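Local coordinates for cobalamin biosynthesis protein CobN (PDB 7C6O) that probably serves as the large catalytic subunit of cobaltochelatase, which inserts cobalt into the corrin ring during cobalamin biosynthesis, at residues Gly177-Pro182 with Pro222-Cys227; Thr190-Tyr195 with Gly242-Met247; Ala620-Asp625 with Glu691-Gln696; Gln631-His636 with Gln652-Leu657; Ser844-Ala849 with Ser915-Asp920. All coordinates share one frame; numbering follows the deposited sequence.

Interaction 1. Residues Gly177-Pro182 with Pro222-Cys227; sequences GVLERP and PLPLYC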
# COMPACT_ATOMS: atom_id res chain seq x y z
N GLY A 177 -18.06 19.62 -23.68
CA GLY A 177 -17.68 20.08 -25.00
C GLY A 177 -16.19 19.93 -25.22
O GLY A 177 -15.46 19.41 -24.37
N VAL A 178 -15.76 20.39 -26.39
CA VAL A 178 -14.37 20.28 -26.84
C VAL A 178 -13.69 21.63 -26.68
O VAL A 178 -14.30 22.68 -26.91
CB VAL A 178 -14.30 19.80 -28.30
CG1 VAL A 178 -12.88 19.40 -28.66
CG2 VAL A 178 -15.27 18.66 -28.54
N LEU A 179 -12.42 21.61 -26.27
CA LEU A 179 -11.57 22.79 -26.34
C LEU A 179 -11.03 22.87 -27.76
O LEU A 179 -10.20 22.05 -28.17
CB LEU A 179 -10.44 22.71 -25.32
CG LEU A 179 -9.48 23.90 -25.30
CD1 LEU A 179 -10.20 25.17 -24.89
CD2 LEU A 179 -8.30 23.62 -24.37
N GLU A 180 -11.51 23.85 -28.53
CA GLU A 180 -11.15 23.93 -29.94
C GLU A 180 -9.70 24.38 -30.09
O GLU A 180 -9.28 25.39 -29.54
CB GLU A 180 -12.09 24.88 -30.67
CG GLU A 180 -13.54 24.41 -30.73
CD GLU A 180 -13.71 23.09 -31.47
OE1 GLU A 180 -12.85 22.76 -32.32
OE2 GLU A 180 -14.70 22.38 -31.21
N ARG A 181 -8.94 23.60 -30.85
CA ARG A 181 -7.53 23.85 -31.12
C ARG A 181 -7.25 23.51 -32.57
O ARG A 181 -7.97 22.69 -33.16
CB ARG A 181 -6.62 23.01 -30.21
CG ARG A 181 -6.87 23.18 -28.73
CD ARG A 181 -6.03 22.20 -27.91
NE ARG A 181 -4.60 22.49 -27.99
CZ ARG A 181 -3.73 21.82 -28.74
NH1 ARG A 181 -4.13 20.80 -29.48
NH2 ARG A 181 -2.45 22.17 -28.73
N PRO A 182 -6.23 24.11 -33.18
CA PRO A 182 -5.86 23.72 -34.54
C PRO A 182 -5.37 22.29 -34.58
O PRO A 182 -4.75 21.79 -33.64
CB PRO A 182 -4.74 24.70 -34.90
CG PRO A 182 -4.84 25.81 -33.91
CD PRO A 182 -5.38 25.19 -32.66
N PRO A 222 -4.32 15.14 -29.43
CA PRO A 222 -5.03 15.47 -28.19
C PRO A 222 -6.51 15.77 -28.44
O PRO A 222 -6.88 16.41 -29.42
CB PRO A 222 -4.30 16.72 -27.69
CG PRO A 222 -3.75 17.35 -28.93
CD PRO A 222 -3.43 16.22 -29.87
N LEU A 223 -7.34 15.28 -27.53
CA LEU A 223 -8.79 15.49 -27.57
C LEU A 223 -9.21 16.07 -26.23
O LEU A 223 -9.67 15.34 -25.34
CB LEU A 223 -9.53 14.19 -27.89
CG LEU A 223 -11.06 14.21 -27.89
CD1 LEU A 223 -11.61 15.24 -28.86
CD2 LEU A 223 -11.61 12.83 -28.21
N PRO A 224 -9.05 17.38 -26.04
CA PRO A 224 -9.42 17.99 -24.75
C PRO A 224 -10.94 18.15 -24.63
O PRO A 224 -11.58 18.75 -25.50
CB PRO A 224 -8.72 19.36 -24.79
CG PRO A 224 -8.60 19.66 -26.25
CD PRO A 224 -8.41 18.34 -26.95
N LEU A 225 -11.49 17.60 -23.56
CA LEU A 225 -12.93 17.63 -23.31
C LEU A 225 -13.19 18.11 -21.90
O LEU A 225 -12.57 17.61 -20.95
CB LEU A 225 -13.55 16.24 -23.52
CG LEU A 225 -13.42 15.63 -24.92
CD1 LEU A 225 -13.83 14.16 -24.91
CD2 LEU A 225 -14.26 16.42 -25.91
N TYR A 226 -14.10 19.07 -21.75
CA TYR A 226 -14.53 19.51 -20.43
C TYR A 226 -15.88 18.90 -20.10
O TYR A 226 -16.68 18.58 -20.99
CB TYR A 226 -14.60 21.04 -20.34
CG TYR A 226 -15.62 21.68 -21.25
CD1 TYR A 226 -15.26 22.12 -22.52
CD2 TYR A 226 -16.94 21.87 -20.84
CE1 TYR A 226 -16.19 22.72 -23.36
CE2 TYR A 226 -17.87 22.46 -21.68
CZ TYR A 226 -17.49 22.88 -22.93
OH TYR A 226 -18.41 23.47 -23.76
N CYS A 227 -16.14 18.73 -18.80
CA CYS A 227 -17.40 18.16 -18.35
C CYS A 227 -17.57 18.47 -16.87
O CYS A 227 -16.62 18.81 -16.17
CB CYS A 227 -17.45 16.64 -18.58
SG CYS A 227 -16.33 15.70 -17.54
O HOH W 1 -17.22 24.17 -26.60
O HOH W 2 -6.68 19.33 -29.88

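Interaction 2. Residues Thr190-Tyr195 with Gly242-Met247; sequences TIAVLY and GGADAM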
# COMPACT_ATOMS: atom_id res chain seq x y z
N THR A 190 -5.03 8.81 -30.31
CA THR A 190 -5.85 9.91 -29.83
C THR A 190 -5.92 9.85 -28.31
O THR A 190 -6.39 8.86 -27.74
CB THR A 190 -7.25 9.85 -30.44
OG1 THR A 190 -7.15 10.03 -31.85
CG2 THR A 190 -8.14 10.94 -29.85
N ILE A 191 -5.46 10.92 -27.65
CA ILE A 191 -5.39 10.98 -26.19
C ILE A 191 -6.41 12.02 -25.73
O ILE A 191 -6.23 13.22 -25.96
CB ILE A 191 -3.98 11.34 -25.71
CG1 ILE A 191 -2.95 10.39 -26.31
CG2 ILE A 191 -3.92 11.32 -24.18
CD1 ILE A 191 -3.20 8.92 -26.00
N ALA A 192 -7.47 11.56 -25.08
CA ALA A 192 -8.44 12.48 -24.51
C ALA A 192 -7.88 13.11 -23.24
O ALA A 192 -7.16 12.46 -22.48
CB ALA A 192 -9.76 11.76 -24.21
N VAL A 193 -8.20 14.39 -23.03
CA VAL A 193 -7.85 15.10 -21.81
C VAL A 193 -9.14 15.62 -21.19
O VAL A 193 -9.79 16.51 -21.75
CB VAL A 193 -6.86 16.25 -22.07
CG1 VAL A 193 -6.50 16.95 -20.76
CG2 VAL A 193 -5.61 15.72 -22.75
N LEU A 194 -9.51 15.08 -20.03
CA LEU A 194 -10.77 15.40 -19.37
C LEU A 194 -10.52 16.39 -18.25
O LEU A 194 -9.75 16.10 -17.32
CB LEU A 194 -11.44 14.14 -18.83
CG LEU A 194 -12.38 13.35 -19.76
CD1 LEU A 194 -13.66 14.13 -20.03
CD2 LEU A 194 -11.68 12.98 -21.06
N TYR A 195 -11.16 17.56 -18.32
CA TYR A 195 -11.02 18.58 -17.29
C TYR A 195 -12.39 19.14 -16.94
O TYR A 195 -13.40 18.85 -17.59
CB TYR A 195 -10.06 19.69 -17.73
CG TYR A 195 -10.51 20.52 -18.92
CD1 TYR A 195 -10.43 20.01 -20.21
CD2 TYR A 195 -10.99 21.81 -18.74
CE1 TYR A 195 -10.83 20.77 -21.30
CE2 TYR A 195 -11.39 22.58 -19.83
CZ TYR A 195 -11.31 22.05 -21.10
OH TYR A 195 -11.71 22.81 -22.18
N GLY A 242 -15.41 7.34 -27.29
CA GLY A 242 -15.16 6.13 -28.05
C GLY A 242 -14.09 6.29 -29.11
O GLY A 242 -13.53 5.29 -29.57
N GLY A 243 -13.80 7.53 -29.52
CA GLY A 243 -12.73 7.79 -30.45
C GLY A 243 -11.36 7.94 -29.85
O GLY A 243 -10.39 8.14 -30.58
N ALA A 244 -11.25 7.83 -28.53
CA ALA A 244 -9.97 7.98 -27.85
C ALA A 244 -9.30 6.62 -27.67
O ALA A 244 -9.96 5.60 -27.47
CB ALA A 244 -10.15 8.64 -26.48
N ASP A 245 -7.97 6.63 -27.75
CA ASP A 245 -7.17 5.44 -27.46
C ASP A 245 -6.70 5.39 -26.01
O ASP A 245 -6.32 4.32 -25.53
CB ASP A 245 -5.96 5.39 -28.40
CG ASP A 245 -6.37 5.33 -29.85
OD1 ASP A 245 -7.10 4.38 -30.22
OD2 ASP A 245 -5.99 6.23 -30.63
N ALA A 246 -6.73 6.53 -25.32
CA ALA A 246 -6.43 6.60 -23.90
C ALA A 246 -6.97 7.92 -23.38
O ALA A 246 -7.19 8.86 -24.14
CB ALA A 246 -4.93 6.47 -23.62
N MET A 247 -7.18 7.98 -22.06
CA MET A 247 -7.72 9.16 -21.40
C MET A 247 -6.79 9.61 -20.29
O MET A 247 -6.41 8.80 -19.43
CB MET A 247 -9.10 8.89 -20.79
CG MET A 247 -10.21 8.58 -21.76
SD MET A 247 -11.68 8.07 -20.84
CE MET A 247 -11.95 9.53 -19.84

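Interaction 3. Residues Ala620-Asp625 with Glu691-Gln696; sequences AETYGD and EIKDVQ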
# COMPACT_ATOMS: atom_id res chain seq x y z
N ALA A 620 -2.51 -27.10 9.67
CA ALA A 620 -1.14 -27.53 9.98
C ALA A 620 -1.10 -29.00 10.39
O ALA A 620 -0.16 -29.72 10.03
CB ALA A 620 -0.54 -26.65 11.07
N GLU A 621 -2.09 -29.45 11.16
CA GLU A 621 -2.19 -30.81 11.68
C GLU A 621 -1.03 -31.14 12.63
O GLU A 621 -0.19 -30.28 12.91
CB GLU A 621 -2.25 -31.83 10.54
CG GLU A 621 -3.51 -31.75 9.69
CD GLU A 621 -4.79 -31.95 10.50
OE1 GLU A 621 -5.82 -31.33 10.16
OE2 GLU A 621 -4.76 -32.72 11.48
N THR A 622 -0.99 -32.37 13.12
CA THR A 622 0.05 -32.80 14.05
C THR A 622 0.95 -33.84 13.42
O THR A 622 0.60 -34.49 12.43
CB THR A 622 -0.56 -33.37 15.34
OG1 THR A 622 -1.40 -34.48 15.03
CG2 THR A 622 -1.37 -32.31 16.06
N TYR A 623 2.13 -34.00 14.01
CA TYR A 623 3.14 -34.92 13.53
C TYR A 623 4.10 -35.22 14.67
O TYR A 623 4.18 -34.45 15.64
CB TYR A 623 3.91 -34.34 12.33
CG TYR A 623 4.65 -33.06 12.67
CD1 TYR A 623 4.02 -31.83 12.60
CD2 TYR A 623 5.97 -33.10 13.09
CE1 TYR A 623 4.68 -30.66 12.92
CE2 TYR A 623 6.65 -31.93 13.42
CZ TYR A 623 6.00 -30.72 13.33
OH TYR A 623 6.67 -29.56 13.65
N GLY A 624 4.82 -36.32 14.54
CA GLY A 624 5.89 -36.64 15.48
C GLY A 624 5.43 -36.62 16.93
O GLY A 624 4.35 -37.12 17.27
N ASP A 625 6.24 -36.01 17.78
CA ASP A 625 5.96 -36.02 19.21
C ASP A 625 4.78 -35.12 19.58
O ASP A 625 4.20 -35.30 20.66
CB ASP A 625 7.20 -35.61 20.00
CG ASP A 625 8.20 -36.74 20.12
OD1 ASP A 625 7.78 -37.92 20.06
OD2 ASP A 625 9.41 -36.46 20.27
N GLU A 691 -4.17 -25.04 19.02
CA GLU A 691 -3.93 -23.88 18.17
C GLU A 691 -2.86 -24.16 17.12
O GLU A 691 -2.98 -23.72 15.97
CB GLU A 691 -3.58 -22.67 19.03
CG GLU A 691 -4.79 -22.14 19.80
CD GLU A 691 -4.52 -20.84 20.54
OE1 GLU A 691 -3.34 -20.52 20.77
OE2 GLU A 691 -5.50 -20.15 20.90
N ILE A 692 -1.79 -24.88 17.48
CA ILE A 692 -0.77 -25.17 16.48
C ILE A 692 -1.22 -26.26 15.51
O ILE A 692 -0.69 -26.33 14.39
CB ILE A 692 0.57 -25.57 17.12
CG1 ILE A 692 0.45 -26.88 17.89
CG2 ILE A 692 1.09 -24.44 18.01
CD1 ILE A 692 1.79 -27.43 18.34
N LYS A 693 -2.17 -27.10 15.90
CA LYS A 693 -2.73 -28.09 14.99
C LYS A 693 -3.73 -27.47 14.03
O LYS A 693 -3.79 -27.85 12.85
CB LYS A 693 -3.38 -29.22 15.79
CG LYS A 693 -4.22 -30.18 14.97
CD LYS A 693 -4.80 -31.29 15.85
CE LYS A 693 -5.51 -32.33 15.01
NZ LYS A 693 -6.03 -33.45 15.84
N ASP A 694 -4.50 -26.50 14.51
CA ASP A 694 -5.64 -25.95 13.78
C ASP A 694 -5.28 -24.79 12.87
O ASP A 694 -6.05 -24.47 11.96
CB ASP A 694 -6.72 -25.50 14.77
CG ASP A 694 -8.06 -25.26 14.12
OD1 ASP A 694 -8.53 -26.16 13.39
OD2 ASP A 694 -8.65 -24.19 14.35
N VAL A 695 -4.12 -24.16 13.08
CA VAL A 695 -3.78 -22.95 12.33
C VAL A 695 -3.62 -23.27 10.85
O VAL A 695 -3.16 -24.36 10.47
CB VAL A 695 -2.51 -22.31 12.91
CG1 VAL A 695 -1.30 -23.20 12.69
CG2 VAL A 695 -2.29 -20.92 12.32
N GLN A 696 -4.02 -22.33 9.99
CA GLN A 696 -3.82 -22.48 8.56
C GLN A 696 -2.39 -22.10 8.19
O GLN A 696 -1.88 -21.07 8.64
CB GLN A 696 -4.81 -21.60 7.79
CG GLN A 696 -6.26 -22.02 7.92
CD GLN A 696 -6.57 -23.29 7.15
OE1 GLN A 696 -7.44 -24.07 7.53
NE2 GLN A 696 -5.86 -23.50 6.05
O HOH W 3 1.42 -28.14 13.67

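Interaction 4. Residues Gln631-His636 with Gln652-Leu657; sequences QLLDEH and QQIWTL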
# COMPACT_ATOMS: atom_id res chain seq x y z
N GLN A 631 -2.08 -38.05 21.73
CA GLN A 631 -2.55 -39.36 22.16
C GLN A 631 -2.49 -39.51 23.67
O GLN A 631 -3.41 -40.07 24.28
CB GLN A 631 -1.73 -40.46 21.48
CG GLN A 631 -1.68 -40.34 19.96
CD GLN A 631 -0.62 -41.23 19.33
OE1 GLN A 631 0.03 -42.02 20.02
NE2 GLN A 631 -0.44 -41.11 18.02
N LEU A 632 -1.42 -39.01 24.30
CA LEU A 632 -1.30 -39.13 25.75
C LEU A 632 -2.33 -38.25 26.46
O LEU A 632 -2.84 -38.63 27.52
CB LEU A 632 0.11 -38.77 26.19
CG LEU A 632 1.22 -39.75 25.79
CD1 LEU A 632 2.57 -39.31 26.36
CD2 LEU A 632 0.89 -41.16 26.23
N LEU A 633 -2.63 -37.07 25.90
CA LEU A 633 -3.66 -36.22 26.50
C LEU A 633 -5.02 -36.90 26.49
O LEU A 633 -5.75 -36.84 27.49
CB LEU A 633 -3.73 -34.88 25.75
CG LEU A 633 -2.53 -33.94 25.86
CD1 LEU A 633 -2.82 -32.64 25.13
CD2 LEU A 633 -2.17 -33.69 27.31
N ASP A 634 -5.38 -37.54 25.38
CA ASP A 634 -6.63 -38.30 25.34
C ASP A 634 -6.63 -39.40 26.39
O ASP A 634 -7.64 -39.60 27.08
CB ASP A 634 -6.84 -38.89 23.95
CG ASP A 634 -7.03 -37.84 22.88
OD1 ASP A 634 -7.32 -36.67 23.23
OD2 ASP A 634 -6.90 -38.18 21.69
N GLU A 635 -5.52 -40.12 26.52
CA GLU A 635 -5.43 -41.15 27.54
C GLU A 635 -5.55 -40.56 28.94
O GLU A 635 -6.19 -41.15 29.82
CB GLU A 635 -4.11 -41.92 27.39
CG GLU A 635 -3.95 -43.08 28.36
CD GLU A 635 -2.71 -43.90 28.07
OE1 GLU A 635 -2.03 -43.63 27.06
OE2 GLU A 635 -2.40 -44.82 28.87
N HIS A 636 -4.96 -39.38 29.16
CA HIS A 636 -5.08 -38.72 30.45
C HIS A 636 -6.54 -38.42 30.78
O HIS A 636 -6.98 -38.61 31.92
CB HIS A 636 -4.25 -37.44 30.47
CG HIS A 636 -4.36 -36.66 31.74
ND1 HIS A 636 -5.36 -35.74 31.96
CD2 HIS A 636 -3.59 -36.66 32.85
CE1 HIS A 636 -5.20 -35.21 33.16
NE2 HIS A 636 -4.14 -35.75 33.72
N GLN A 652 3.36 -38.73 34.46
CA GLN A 652 4.80 -38.91 34.27
C GLN A 652 5.14 -39.15 32.81
O GLN A 652 6.14 -38.63 32.30
CB GLN A 652 5.30 -40.08 35.13
CG GLN A 652 5.32 -39.80 36.63
CD GLN A 652 5.88 -40.96 37.43
OE1 GLN A 652 6.30 -41.97 36.88
NE2 GLN A 652 5.87 -40.82 38.75
N GLN A 653 4.32 -39.95 32.11
CA GLN A 653 4.53 -40.17 30.68
C GLN A 653 4.46 -38.85 29.92
O GLN A 653 5.28 -38.60 29.02
CB GLN A 653 3.50 -41.14 30.12
CG GLN A 653 3.66 -42.58 30.56
CD GLN A 653 2.66 -43.49 29.87
OE1 GLN A 653 2.63 -43.58 28.64
NE2 GLN A 653 1.82 -44.16 30.65
N ILE A 654 3.49 -38.01 30.25
CA ILE A 654 3.32 -36.74 29.55
C ILE A 654 4.49 -35.81 29.85
O ILE A 654 5.03 -35.15 28.95
CB ILE A 654 1.97 -36.10 29.92
CG1 ILE A 654 0.82 -36.92 29.33
CG2 ILE A 654 1.91 -34.65 29.45
CD1 ILE A 654 -0.56 -36.44 29.77
N TRP A 655 4.92 -35.75 31.11
CA TRP A 655 6.04 -34.88 31.47
C TRP A 655 7.33 -35.35 30.82
O TRP A 655 8.14 -34.54 30.36
CB TRP A 655 6.19 -34.79 32.98
CG TRP A 655 7.19 -33.76 33.39
CD1 TRP A 655 8.38 -33.97 34.02
CD2 TRP A 655 7.11 -32.36 33.14
NE1 TRP A 655 9.04 -32.78 34.20
CE2 TRP A 655 8.28 -31.77 33.67
CE3 TRP A 655 6.16 -31.53 32.54
CZ2 TRP A 655 8.52 -30.40 33.61
CZ3 TRP A 655 6.40 -30.17 32.48
CH2 TRP A 655 7.57 -29.62 33.02
N THR A 656 7.55 -36.67 30.79
CA THR A 656 8.71 -37.22 30.10
C THR A 656 8.72 -36.81 28.63
O THR A 656 9.75 -36.38 28.10
CB THR A 656 8.73 -38.74 30.23
OG1 THR A 656 9.04 -39.10 31.59
CG2 THR A 656 9.75 -39.36 29.29
N LEU A 657 7.57 -36.92 27.96
CA LEU A 657 7.49 -36.53 26.56
C LEU A 657 7.74 -35.03 26.38
O LEU A 657 8.50 -34.62 25.51
CB LEU A 657 6.13 -36.92 25.98
CG LEU A 657 5.86 -36.46 24.54
CD1 LEU A 657 6.96 -36.94 23.59
CD2 LEU A 657 4.51 -36.95 24.07
O HOH W 4 0.36 -44.77 27.41
O HOH W 5 -0.37 -45.66 30.36

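Interaction 5. Residues Ser844-Ala849 with Ser915-Asp920; sequences SVDPKA and SRRVID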
# COMPACT_ATOMS: atom_id res chain seq x y z
N SER A 844 -7.39 0.04 -2.37
CA SER A 844 -7.28 -0.29 -0.96
C SER A 844 -8.43 0.36 -0.22
O SER A 844 -9.57 -0.14 -0.27
CB SER A 844 -5.90 0.11 -0.42
OG SER A 844 -5.61 1.47 -0.68
N VAL A 845 -8.20 1.46 0.50
CA VAL A 845 -9.17 2.01 1.44
C VAL A 845 -9.26 3.52 1.27
O VAL A 845 -8.38 4.16 0.70
CB VAL A 845 -8.81 1.66 2.90
CG1 VAL A 845 -8.80 0.15 3.11
CG2 VAL A 845 -7.47 2.27 3.28
N ASP A 846 -10.36 4.07 1.78
CA ASP A 846 -10.47 5.50 1.97
C ASP A 846 -9.56 5.88 3.12
O ASP A 846 -9.83 5.51 4.26
CB ASP A 846 -11.93 5.89 2.26
CG ASP A 846 -12.11 7.38 2.53
OD1 ASP A 846 -11.14 8.15 2.44
OD2 ASP A 846 -13.26 7.78 2.82
N PRO A 847 -8.46 6.61 2.87
CA PRO A 847 -7.49 6.87 3.95
C PRO A 847 -8.00 7.82 5.02
O PRO A 847 -7.36 7.92 6.07
CB PRO A 847 -6.30 7.47 3.20
CG PRO A 847 -6.92 8.14 2.01
CD PRO A 847 -8.07 7.25 1.60
N LYS A 848 -9.11 8.52 4.78
CA LYS A 848 -9.73 9.36 5.79
C LYS A 848 -10.78 8.62 6.61
O LYS A 848 -11.41 9.24 7.48
CB LYS A 848 -10.36 10.59 5.12
CG LYS A 848 -9.35 11.51 4.45
CD LYS A 848 -10.02 12.50 3.50
CE LYS A 848 -10.88 13.50 4.25
NZ LYS A 848 -10.07 14.37 5.16
N ALA A 849 -10.97 7.33 6.36
CA ALA A 849 -11.99 6.53 7.03
C ALA A 849 -11.38 5.40 7.85
O ALA A 849 -12.01 4.36 8.05
CB ALA A 849 -13.00 5.98 6.02
N SER A 915 -20.29 9.67 5.54
CA SER A 915 -19.11 9.28 4.78
C SER A 915 -18.30 8.17 5.44
O SER A 915 -17.42 7.60 4.78
CB SER A 915 -18.21 10.49 4.55
OG SER A 915 -17.67 10.94 5.79
N ARG A 916 -18.57 7.87 6.71
CA ARG A 916 -17.82 6.92 7.53
C ARG A 916 -16.39 7.38 7.80
O ARG A 916 -15.57 6.59 8.29
CB ARG A 916 -17.80 5.51 6.93
CG ARG A 916 -19.19 4.99 6.61
CD ARG A 916 -19.16 3.56 6.11
NE ARG A 916 -20.47 3.14 5.63
CZ ARG A 916 -20.75 1.93 5.16
NH1 ARG A 916 -19.80 1.01 5.12
NH2 ARG A 916 -21.97 1.64 4.74
N ARG A 917 -16.08 8.64 7.52
CA ARG A 917 -14.74 9.15 7.74
C ARG A 917 -14.55 9.60 9.19
O ARG A 917 -15.50 10.00 9.86
CB ARG A 917 -14.45 10.31 6.77
CG ARG A 917 -14.43 9.86 5.31
CD ARG A 917 -14.07 10.98 4.34
NE ARG A 917 -13.43 10.45 3.14
CZ ARG A 917 -13.04 11.18 2.10
NH1 ARG A 917 -13.24 12.49 2.10
NH2 ARG A 917 -12.46 10.59 1.07
N VAL A 918 -13.32 9.49 9.67
CA VAL A 918 -12.97 9.95 11.01
C VAL A 918 -12.78 11.46 10.95
O VAL A 918 -11.97 11.97 10.16
CB VAL A 918 -11.71 9.26 11.53
CG1 VAL A 918 -11.35 9.79 12.92
CG2 VAL A 918 -11.91 7.75 11.57
N ILE A 919 -13.53 12.19 11.77
CA ILE A 919 -13.55 13.64 11.71
C ILE A 919 -13.06 14.31 12.99
O ILE A 919 -12.77 15.51 12.96
CB ILE A 919 -14.96 14.17 11.36
CG1 ILE A 919 -15.97 13.75 12.44
CG2 ILE A 919 -15.40 13.66 10.00
CD1 ILE A 919 -17.37 14.26 12.19
N ASP A 920 -12.94 13.58 14.10
CA ASP A 920 -12.51 14.18 15.35
C ASP A 920 -12.04 13.09 16.30
O ASP A 920 -12.06 11.90 15.97
CB ASP A 920 -13.64 15.02 15.97
CG ASP A 920 -13.12 16.24 16.70
OD1 ASP A 920 -11.94 16.25 17.10
OD2 ASP A 920 -13.90 17.21 16.86
O HOH W 6 -16.08 7.61 2.20
O HOH W 7 -9.38 11.04 9.12
O HOH W 8 -12.19 13.31 7.62
O HOH W 9 -14.81 4.21 8.75

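Interaction 1. Residues Gly177-Pro182 with Pro222-Cys227
Gly-177 and Tyr-226 form an antiparallel hydrogen-bonded pair: Tyr-226 N donates to Gly-177 O at 3.0 Å, and Gly-177 N donates to Tyr-226 O at 3.2 Å. Two residues further along each chain, past the non-hydrogen-bonded pair Val-178/Leu-225, Pro-224 O accepts from Leu-179 N (3.1 Å, 165° at the hydrogen), the donor standing above the carbonyl plane. With its CG placed between backbone N and carbonyl carbon (chi1 64°), Tyr-226 lays its ring over Gly-177, whose CA is 3.8 Å from the ring centroid in a CH-pi contact; the ring's OH meets Val-178 O through a shared water. On the other face, Val-178 CG2 runs beside Leu-225 CD2 at 3.6 Å. Direct backbone bonds therefore hold outermost strand 176-178 to strand 221-227; beyond them a water links Arg-181 NH1 to Pro-222 O, 3.0 Å from each, and salt bridges to Glu-209 and Glu-216 tie the guanidinium to helix 206-217 instead.

Interaction 2. Residues Thr190-Tyr195 with Gly242-Met247
Asp-245 grips Thr-190 at both ends of that residue's backbone. Its CG, anti to its own carbonyl carbon (chi1 -60°), carries OD2 to Thr-190 N at 2.8 Å and 162°, the oxygen offering its anti lone pair; in return Asp-245 N donates to Thr-190 O at 2.7 Å, in the carbonyl plane. The two side chains cross at about a right angle, and Thr-190 CB passes close to Gly-243 O. A weak bond from Ala-246 N also reaches Thr-190 O. Beyond this start the strands pair in parallel, Ala-192 N donating to Ala-246 O at 2.9 Å.

The side chains divide between the two faces. On one, Ile-191 CD1 bends back to Ala-246 CB at 3.8 Å. On the other, Ala-192 CB meets both Ala-244 CB, at 3.9 Å, and Met-247 CG, at 4.0 Å. Met-247 runs straight through chi2 and folds at chi3 (59°), which brings its methyl CE obliquely against Leu-194 CD2 at 3.7 Å.

Strand 190-196 lies in the sheet between 221-227 and 246-249, all three parallel, and helix 235-241 makes the crossover between the latter two. The face bearing Ile-191 and Ala-246 packs on helix 343-361 through Ala-357, and Ile-191 also meets Ile-215 of helix 206-217.

Interaction 3. Residues Ala620-Asp625 with Glu691-Gln696
Glu-621 N donates to Lys-693 O at 2.9 Å, one of two equally short direct bonds, with the donor in the carbonyl plane and on a lone pair (134° at the oxygen). The other backbone bond, Ala-620 N to Val-695 O at 2.9 Å, approaches its acceptor almost head-on (171° at the oxygen). Carbonyls at and just past the C-terminal end of helix 675-694 thus receive two N-H groups from the chain that leads from strand 617-619 into helix 624-642. A water adds a bridge, donating to Glu-621 O and Ile-692 O at 2.8 and 2.9 Å.

Lys-693 supplies most of the side-chain contact. Its CG is anti to the backbone N (chi1 169°) and leads into an extended chain, which lays CB to CD against Thr-622 CG2, 3.6 Å from CD. Glu-621 OE2 lies 3.6 Å from Lys-693 CE where the two chains cross, yet stays 4.6 Å from NZ, beyond a salt bridge. NZ instead pairs with Glu-630 and Asp-754, while Glu-621 OE1 pairs with Arg-619. Ala-620 CB also touches Val-695 CG1 at 3.9 Å.

The join therefore rests on backbone bonding at a helix end; the nearby carboxylates would probably stabilise the lysine's positive charge, with Glu-621 contributing only at longer range.

Interaction 4. Residues Gln631-His636 with Gln652-Leu657
Helices 624-642 and 647-660 form an antiparallel hairpin and meet here through Leu-632 and Ile-654; the axes of segments 631-636 and 652-657 approach to 10.1 Å, 160° apart. Leu-632 points toward the partner helix and touches it at three places. Its CB rests on Ile-654 CG1 at 3.7 Å, CD1 meets Leu-657 CD2 at 3.8 Å, and CD2 lies against Gln-653 OE1, the leucine and glutamine side chains crossing at about a right angle.

Ile-654 answers from the opposing helix. Its CG1 is anti to the carbonyl carbon and chi2 is extended (174°), which pushes the terminal CD1 across the interface to His-636 CB at 3.9 Å and Leu-633 CD2 at 4.0 Å.

On the solvent-exposed side, where Glu-635 and Gln-653 lie, the contact turns polar and is carried by two waters. One donates to Glu-635 OE1 and to Gln-653 OE1, 2.8 Å from the latter; the second donates to Glu-635 OE2 and accepts from Gln-653 NE2 at 2.7 Å. Both carboxylate oxygens and both ends of the amide are engaged, a pattern consistent with the amide orientation modelled.

Helix 675-694 packs as a third member beside the hairpin: Leu-682 touches both His-636 and Ile-654, Leu-689 touches Leu-633, and His-636 NE2 is hydrogen-bonded to Asp-679 OD1.

Interaction 5. Residues Ser844-Ala849 with Ser915-Asp920
A type I beta turn from Asp-846 to Ala-849 presents Lys-848 O to Val-918 N, which donates to it at 2.9 Å in the carbonyl plane. Asp-846 carries the main side-chain bond: its OD2, through the syn lone pair, accepts from Arg-917 NE at 2.7 Å and 169°, close to the guanidinium plane. Arg-917 NH2 adds a weak bond to OD1 at 3.1 Å, and the carboxylate and guanidinium planes are 55° apart, so this salt bridge is not coplanar. OD1 is also met from above its plane by Lys-848 N at 3.1 Å, an Asx turn that helps hold the carboxylate. Arg-917 stands near the turn of the antiparallel hairpin 907-911/918-923, and its N closes an ST turn by donating to Ser-915 OG. Over one face of its guanidinium lies Lys-848 CD, 3.5 Å above the plane; bends at chi3 and chi4 leave Lys-848 NZ 4.8 Å from Arg-917 NH1. Water joins Asp-846 OD2 to Ser-915 O, and a glycerol, probably from crystallisation, bonds Asp-846 N and Ala-849 O.

Interactions 1 and 2 belong to one mixed sheet, their centres 10 Å apart; strands 221-227 and 190-196 are neighbours, and Leu-225 N lies 2.7 Å from Val-193 O in a probable hydrogen bond. Interactions 3 and 4 share helix 624-642, with centres 17 Å apart and Asp-625 CG packing on Leu-657 CD1 at 3.7 Å. These two pairs lie on opposite sides of the chain's centre, interactions 1 and 4 being 81 Å apart between centres. Interaction 5 touches neither pair: its centre is about 32 Å from that of interaction 2 and 39 Å from that of interaction 3. The sodium site, Asp-125 and Ser-127, includes no residue of these contacts.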